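Local coordinates for protein hydrolase (Rhizobium meliloti, PDB 5HOE) that probably hydrolyses ester bonds as a carbohydrate acetylesterase of the SGNH hydrolase clan, working as an octamer, at residues E120-M125 with G180-L185; L149-P154 with F194-C199. All blocks are in the same frame, centred on the assembly; numbering follows the deposited sequence.

Contact 1 of 2, residues E120-M125 with G180-L185; sequences EIANGM and GLYKAL
Two neighbouring helices that cover the same face of the parallel sheet in an SGNH-hydrolase α/β/α fold meet here, helix 118-133 through residues 120-125 and helix 171-189 through residues 180-185. Their segment axes approach to 9.4 Å and run in broadly the same direction, crossing at -40°, and the backbones come nearest where small Ala-122 faces Tyr-182. Across the interface the contacts are van der Waals in character, and Tyr-182 carries the largest part of them. Its CG lies anti to its own carbonyl carbon (chi1 -74°), which brings the ring end closer to the opposite helix. Ala-122 CA meets the ring obliquely, 3.6 Å from Tyr-182 CE1, while Ala-122 CB also packs 3.8 Å from Leu-181 CB. Met-125 crosses the tyrosine at about a right angle: its CB sits 4.1 Å above one face of the Tyr-182 ring, displaced toward the rim. Bends at chi2 and chi3 fold the rest of the thioether chain, so that Met-125 CE touches Tyr-182 CE2 at 3.6 Å and the sulfur makes an oblique Met-aromatic contact. The phenol oxygen has its polar partner elsewhere, in a hydrogen bond with Leu-105 O, which ties the ring tip to the backbone just past strand 100-104, in the middle of the sheet; beside it, Ile-121 CG2 lies 3.6 Å from Tyr-182 OH. An alanine in place of Tyr-182 would remove that bond and the ring surface against Ala-122 and Met-125, and would probably loosen the seating of both helices. Trp-163 of a second subunit packs on Ala-122 and Leu-185, so this seam also borders an intersubunit interface. Leu-185 joins with one methyl, CD2, which rests 3.5 Å from Ala-122 O and 3.6 Å from Met-125 CG.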
ATOM      1  N   GLU A 120     -14.978 -18.443   9.951  1.00 16.02           N
ATOM      2  CA  GLU A 120     -14.154 -17.663   9.029  1.00 15.15           C
ATOM      3  C   GLU A 120     -13.607 -18.518   7.886  1.00 14.64           C
ATOM      4  O   GLU A 120     -13.440 -18.014   6.768  1.00 15.42           O
ATOM      5  CB  GLU A 120     -13.016 -16.978   9.792  1.00 15.16           C
ATOM      6  CG  GLU A 120     -13.486 -15.827  10.692  1.00 17.70           C
ATOM      7  CD  GLU A 120     -12.439 -15.343  11.699  1.00 21.96           C
ATOM      8  OE1 GLU A 120     -11.438 -16.046  11.960  1.00 21.90           O
ATOM      9  OE2 GLU A 120     -12.640 -14.237  12.248  1.00 26.87           O
ATOM     10  N   ILE A 121     -13.324 -19.800   8.143  1.00 15.22           N
ATOM     11  CA  ILE A 121     -12.863 -20.694   7.084  1.00 15.07           C
ATOM     12  C   ILE A 121     -13.980 -20.931   6.080  1.00 15.25           C
ATOM     13  O   ILE A 121     -13.774 -20.836   4.866  1.00 15.30           O
ATOM     14  CB  ILE A 121     -12.346 -22.021   7.667  1.00 14.15           C
ATOM     15  CG1 ILE A 121     -11.201 -21.758   8.662  1.00 13.75           C
ATOM     16  CG2 ILE A 121     -11.922 -22.943   6.508  1.00 14.40           C
ATOM     17  CD1 ILE A 121     -10.574 -23.002   9.316  1.00 15.57           C
ATOM     18  N   ALA A 122     -15.176 -21.252   6.575  1.00 13.94           N
ATOM     19  CA  ALA A 122     -16.327 -21.436   5.695  1.00 14.89           C
ATOM     20  C   ALA A 122     -16.656 -20.150   4.947  1.00 14.77           C
ATOM     21  O   ALA A 122     -17.049 -20.193   3.771  1.00 14.93           O
ATOM     22  CB  ALA A 122     -17.514 -21.931   6.513  1.00 15.20           C
ATOM     23  N   ASN A 123     -16.478 -18.990   5.603  1.00 13.68           N
ATOM     24  CA  ASN A 123     -16.667 -17.716   4.914  1.00 14.01           C
ATOM     25  C   ASN A 123     -15.629 -17.507   3.806  1.00 14.83           C
ATOM     26  O   ASN A 123     -15.931 -16.876   2.783  1.00 14.66           O
ATOM     27  CB  ASN A 123     -16.634 -16.567   5.915  1.00 15.89           C
ATOM     28  CG  ASN A 123     -17.178 -15.289   5.340  1.00 16.36           C
ATOM     29  OD1 ASN A 123     -18.312 -15.244   4.849  1.00 17.77           O
ATOM     30  ND2 ASN A 123     -16.387 -14.225   5.418  1.00 19.65           N
ATOM     31  N   GLY A 124     -14.411 -18.028   3.990  1.00 14.42           N
ATOM     32  CA  GLY A 124     -13.423 -17.997   2.918  1.00 13.60           C
ATOM     33  C   GLY A 124     -13.807 -18.875   1.746  1.00 14.70           C
ATOM     34  O   GLY A 124     -13.631 -18.490   0.583  1.00 14.44           O
ATOM     35  N   MET A 125     -14.320 -20.068   2.031  1.00 14.58           N
ATOM     36  CA  MET A 125     -14.949 -20.869   0.988  1.00 13.93           C
ATOM     37  C   MET A 125     -16.063 -20.084   0.303  1.00 14.26           C
ATOM     38  O   MET A 125     -16.203 -20.134  -0.929  1.00 15.48           O
ATOM     39  CB  MET A 125     -15.479 -22.181   1.574  1.00 13.48           C
ATOM     40  CG  MET A 125     -16.205 -23.055   0.573  1.00 15.75           C
ATOM     41  SD  MET A 125     -15.166 -23.654  -0.824  1.00 15.96           S
ATOM     42  CE  MET A 125     -14.171 -24.929  -0.049  1.00 18.93           C
ATOM     43  N   GLY A 180     -20.279 -29.414   8.529  1.00 17.05           N
ATOM     44  CA  GLY A 180     -21.556 -28.784   8.837  1.00 15.53           C
ATOM     45  C   GLY A 180     -21.657 -27.353   8.338  1.00 16.20           C
ATOM     46  O   GLY A 180     -22.695 -26.938   7.811  1.00 17.13           O
ATOM     47  N   LEU A 181     -20.586 -26.575   8.507  1.00 16.27           N
ATOM     48  CA  LEU A 181     -20.608 -25.185   8.074  1.00 16.21           C
ATOM     49  C   LEU A 181     -20.613 -25.071   6.558  1.00 15.49           C
ATOM     50  O   LEU A 181     -21.290 -24.190   6.011  1.00 15.95           O
ATOM     51  CB  LEU A 181     -19.411 -24.439   8.659  1.00 16.50           C
ATOM     52  CG  LEU A 181     -19.480 -24.237  10.175  1.00 18.77           C
ATOM     53  CD1 LEU A 181     -18.129 -23.798  10.768  1.00 20.60           C
ATOM     54  CD2 LEU A 181     -20.555 -23.234  10.487  1.00 22.40           C
ATOM     55  N   TYR A 182     -19.868 -25.946   5.857  1.00 15.63           N
ATOM     56  CA  TYR A 182     -19.896 -25.906   4.393  1.00 15.33           C
ATOM     57  C   TYR A 182     -21.260 -26.314   3.850  1.00 15.96           C
ATOM     58  O   TYR A 182     -21.689 -25.805   2.810  1.00 16.12           O
ATOM     59  CB  TYR A 182     -18.819 -26.817   3.780  1.00 14.18           C
ATOM     60  CG  TYR A 182     -17.381 -26.331   3.851  1.00 12.43           C
ATOM     61  CD1 TYR A 182     -16.987 -25.317   4.721  1.00 14.08           C
ATOM     62  CD2 TYR A 182     -16.416 -26.885   3.016  1.00 13.70           C
ATOM     63  CE1 TYR A 182     -15.652 -24.891   4.766  1.00 13.41           C
ATOM     64  CE2 TYR A 182     -15.091 -26.468   3.061  1.00 12.65           C
ATOM     65  CZ  TYR A 182     -14.717 -25.479   3.944  1.00 12.77           C
ATOM     66  OH  TYR A 182     -13.396 -25.075   3.943  1.00 12.67           O
ATOM     67  N   LYS A 183     -21.942 -27.240   4.526  1.00 13.67           N
ATOM     68  CA  LYS A 183     -23.289 -27.623   4.100  1.00 14.96           C
ATOM     69  C   LYS A 183     -24.234 -26.433   4.232  1.00 15.64           C
ATOM     70  O   LYS A 183     -25.025 -26.145   3.327  1.00 17.85           O
ATOM     71  CB  LYS A 183     -23.797 -28.792   4.956  1.00 15.96           C
ATOM     72  CG  LYS A 183     -25.231 -29.247   4.631  1.00 23.02           C
ATOM     73  CD  LYS A 183     -25.298 -29.982   3.340  1.00 30.29           C
ATOM     74  CE  LYS A 183     -26.743 -30.296   2.951  1.00 33.69           C
ATOM     75  NZ  LYS A 183     -26.812 -30.837   1.570  1.00 34.39           N
ATOM     76  N   ALA A 184     -24.141 -25.715   5.355  1.00 17.13           N
ATOM     77  CA  ALA A 184     -24.962 -24.527   5.568  1.00 16.99           C
ATOM     78  C   ALA A 184     -24.659 -23.443   4.533  1.00 16.28           C
ATOM     79  O   ALA A 184     -25.574 -22.800   4.005  1.00 15.93           O
ATOM     80  CB  ALA A 184     -24.717 -24.004   6.980  1.00 16.65           C
ATOM     81  N   LEU A 185     -23.375 -23.238   4.225  1.00 15.22           N
ATOM     82  CA  LEU A 185     -22.976 -22.267   3.211  1.00 14.35           C
ATOM     83  C   LEU A 185     -23.545 -22.631   1.848  1.00 15.54           C
ATOM     84  O   LEU A 185     -24.097 -21.777   1.141  1.00 15.63           O
ATOM     85  CB  LEU A 185     -21.454 -22.243   3.131  1.00 14.08           C
ATOM     86  CG  LEU A 185     -20.826 -21.536   1.912  1.00 15.49           C
ATOM     87  CD1 LEU A 185     -20.956 -20.025   2.030  1.00 16.49           C
ATOM     88  CD2 LEU A 185     -19.375 -21.926   1.752  1.00 17.03           C
TER

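Contact 2 of 2, residues L149-P154 with F194-C199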
ATOM      1  N   LEU A 149     -19.521 -27.123  -6.878  1.00 15.35           N
ATOM      2  CA  LEU A 149     -19.601 -28.198  -5.895  1.00 14.91           C
ATOM      3  C   LEU A 149     -18.596 -27.886  -4.792  1.00 14.59           C
ATOM      4  O   LEU A 149     -17.385 -27.929  -5.023  1.00 15.24           O
ATOM      5  CB  LEU A 149     -19.327 -29.551  -6.536  1.00 15.20           C
ATOM      6  CG  LEU A 149     -19.259 -30.740  -5.575  1.00 16.75           C
ATOM      7  CD1 LEU A 149     -20.573 -30.953  -4.803  1.00 17.63           C
ATOM      8  CD2 LEU A 149     -18.859 -31.998  -6.335  1.00 16.66           C
ATOM      9  N   VAL A 150     -19.108 -27.559  -3.603  1.00 15.43           N
ATOM     10  CA  VAL A 150     -18.283 -27.351  -2.416  1.00 15.56           C
ATOM     11  C   VAL A 150     -17.999 -28.714  -1.797  1.00 14.97           C
ATOM     12  O   VAL A 150     -18.927 -29.487  -1.532  1.00 16.36           O
ATOM     13  CB  VAL A 150     -19.014 -26.443  -1.409  1.00 16.49           C
ATOM     14  CG1 VAL A 150     -18.244 -26.344  -0.096  1.00 16.04           C
ATOM     15  CG2 VAL A 150     -19.239 -25.051  -2.010  1.00 16.15           C
ATOM     16  N   VAL A 151     -16.732 -29.016  -1.541  1.00 15.64           N
ATOM     17  CA  VAL A 151     -16.335 -30.279  -0.919  1.00 15.69           C
ATOM     18  C   VAL A 151     -15.684 -29.972   0.411  1.00 14.27           C
ATOM     19  O   VAL A 151     -14.635 -29.311   0.461  1.00 16.80           O
ATOM     20  CB  VAL A 151     -15.378 -31.085  -1.812  1.00 17.11           C
ATOM     21  CG1 VAL A 151     -14.981 -32.417  -1.165  1.00 18.37           C
ATOM     22  CG2 VAL A 151     -16.031 -31.329  -3.166  1.00 15.86           C
ATOM     23  N   ALA A 152     -16.281 -30.466   1.487  1.00 14.66           N
ATOM     24  CA  ALA A 152     -15.614 -30.369   2.769  1.00 15.83           C
ATOM     25  C   ALA A 152     -14.535 -31.444   2.834  1.00 15.93           C
ATOM     26  O   ALA A 152     -14.818 -32.622   2.555  1.00 16.69           O
ATOM     27  CB  ALA A 152     -16.598 -30.555   3.929  1.00 16.01           C
ATOM     28  N   PRO A 153     -13.294 -31.089   3.154  1.00 15.68           N
ATOM     29  CA  PRO A 153     -12.235 -32.095   3.242  1.00 17.38           C
ATOM     30  C   PRO A 153     -12.459 -33.005   4.437  1.00 17.97           C
ATOM     31  O   PRO A 153     -13.190 -32.649   5.375  1.00 17.99           O
ATOM     32  CB  PRO A 153     -10.968 -31.243   3.417  1.00 17.07           C
ATOM     33  CG  PRO A 153     -11.473 -30.011   4.124  1.00 17.18           C
ATOM     34  CD  PRO A 153     -12.825 -29.745   3.532  1.00 16.22           C
ATOM     35  N   PRO A 154     -11.861 -34.198   4.443  1.00 19.76           N
ATOM     36  CA  PRO A 154     -11.992 -35.062   5.616  1.00 19.88           C
ATOM     37  C   PRO A 154     -11.261 -34.457   6.792  1.00 19.20           C
ATOM     38  O   PRO A 154     -10.269 -33.721   6.620  1.00 20.10           O
ATOM     39  CB  PRO A 154     -11.335 -36.379   5.160  1.00 21.59           C
ATOM     40  CG  PRO A 154     -10.331 -35.972   4.153  1.00 22.89           C
ATOM     41  CD  PRO A 154     -10.917 -34.742   3.448  1.00 21.54           C
ATOM     42  N   PHE A 194     -20.732 -31.710  -1.044  1.00 16.44           N
ATOM     43  CA  PHE A 194     -20.309 -33.094  -0.805  1.00 16.86           C
ATOM     44  C   PHE A 194     -19.350 -33.140   0.372  1.00 16.72           C
ATOM     45  O   PHE A 194     -18.350 -32.420   0.385  1.00 17.02           O
ATOM     46  CB  PHE A 194     -19.639 -33.711  -2.040  1.00 18.99           C
ATOM     47  CG  PHE A 194     -19.127 -35.099  -1.799  1.00 20.05           C
ATOM     48  CD1 PHE A 194     -20.012 -36.136  -1.549  1.00 23.16           C
ATOM     49  CD2 PHE A 194     -17.764 -35.373  -1.772  1.00 20.01           C
ATOM     50  CE1 PHE A 194     -19.546 -37.418  -1.307  1.00 25.65           C
ATOM     51  CE2 PHE A 194     -17.312 -36.647  -1.528  1.00 21.16           C
ATOM     52  CZ  PHE A 194     -18.198 -37.664  -1.293  1.00 23.93           C
ATOM     53  N   ALA A 195     -19.662 -33.965   1.373  1.00 17.79           N
ATOM     54  CA  ALA A 195     -18.786 -34.142   2.530  1.00 17.53           C
ATOM     55  C   ALA A 195     -17.823 -35.300   2.266  1.00 17.79           C
ATOM     56  O   ALA A 195     -18.214 -36.468   2.278  1.00 17.88           O
ATOM     57  CB  ALA A 195     -19.600 -34.403   3.791  1.00 18.73           C
ATOM     58  N   ALA A 196     -16.553 -34.984   2.017  1.00 18.82           N
ATOM     59  CA  ALA A 196     -15.601 -36.064   1.770  1.00 19.38           C
ATOM     60  C   ALA A 196     -15.551 -37.037   2.944  1.00 19.61           C
ATOM     61  O   ALA A 196     -15.379 -38.246   2.741  1.00 19.42           O
ATOM     62  CB  ALA A 196     -14.216 -35.490   1.464  1.00 19.31           C
ATOM     63  N   GLY A 197     -15.713 -36.540   4.173  1.00 20.19           N
ATOM     64  CA  GLY A 197     -15.648 -37.382   5.357  1.00 20.52           C
ATOM     65  C   GLY A 197     -16.784 -38.379   5.497  1.00 22.66           C
ATOM     66  O   GLY A 197     -16.697 -39.258   6.361  1.00 26.53           O
ATOM     67  N   ASP A 198     -17.856 -38.243   4.706  1.00 23.05           N
ATOM     68  CA  ASP A 198     -18.905 -39.249   4.667  1.00 26.15           C
ATOM     69  C   ASP A 198     -18.480 -40.479   3.887  1.00 26.27           C
ATOM     70  O   ASP A 198     -19.122 -41.529   4.004  1.00 29.11           O
ATOM     71  CB  ASP A 198     -20.175 -38.664   4.047  1.00 31.36           C
ATOM     72  CG  ASP A 198     -20.865 -37.649   4.958  1.00 35.70           C
ATOM     73  OD1 ASP A 198     -20.487 -37.517   6.147  1.00 36.84           O
ATOM     74  OD2 ASP A 198     -21.808 -36.992   4.481  1.00 38.24           O
ATOM     75  N   CYS A 199     -17.384 -40.379   3.152  0.54 25.34           N
ATOM     76  CA  CYS A 199     -16.931 -41.408   2.242  0.54 25.46           C
ATOM     77  C   CYS A 199     -15.515 -41.887   2.529  0.54 24.56           C
ATOM     78  O   CYS A 199     -15.225 -43.069   2.344  0.54 25.91           O
ATOM     79  CB  CYS A 199     -16.997 -40.859   0.811  0.54 27.57           C
ATOM     80  SG  CYS A 199     -16.247 -41.899  -0.400  0.54 31.11           S
TER
HETATM   81  O   HOH W   1     -15.994 -33.922   5.196  1.00 23.91           O
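The Phe-194 ring receives Val-151 at its edge, with the methyl CG1 near the ring plane and 4.1 Å from Phe-194 CD2, while Leu-218, Ala-221 and Ile-222 of helix 212-229 pack against the same side chain. Phe-194 CG is anti to the backbone N (chi1 177°), and the side chain lies alongside those of Val-151 and Leu-149, all three pointing the same way; Leu-149 CD1 comes 4.0 Å from Phe-194 CB. Beneath this apolar row the two backbones exchange hydrogen bonds in the parallel manner. Phe-194 N donates a hydrogen bond to Val-150 O at 2.9 Å, approaching nearly along the C=O axis (169°). Phe-194 O in turn accepts from Ala-152 N at 3.1 Å, in the carbonyl plane, so the oxygen has one hydrogen bond and, beside it, a weaker CA-H...O contact from Val-151. The pairing then outlasts the second strand: Ala-196 N donates to Ala-152 O at 3.0 Å although residues 196-198 already have helical backbone angles. That turn sets Ala-196 CB only 3.1 Å from Ala-152 O, a tight fit, and against the Pro-154 ring. Beyond Ala-152 the chains are too far apart for Gly-197 N to reach Pro-153 O, and a water bridges them, accepting from the first at 2.8 Å and donating to the second. The turn is closed internally by Asp-198 N bonding to Ala-195 O. On the opposite sheet face Ala-152 and Ala-195 meet helix 171-189, with its Tyr-182 and Ser-179 respectively. Taken together, strand 147-152, that helix and strand 192-195 make a β-α-β crossover unit, the last one of the parallel sheet in this SGNH-type fold, with 192-195 outermost within the chain.

How the contacts relate
The four segments alternate along the chain: 120-125 and 180-185 of contact 1 interleave with 149-154 and 194-199 of contact 2, as successive helix-strand units of one α/β/α domain. Helix 118-133 leads into strand 147-152, and helix 171-189 into strand 192-195, so each contact joins the same two units, once through helices and once through strands. Their centres lie about 12 Å apart, and the layers touch directly: Tyr-182 CD2 is 3.7 Å from Val-150 CG1, and Met-125 packs on the same valine. The helix seam thus rests on one face of the strand pair; the second subunit reaches contact 1, while contact 2 is touched by no other chain.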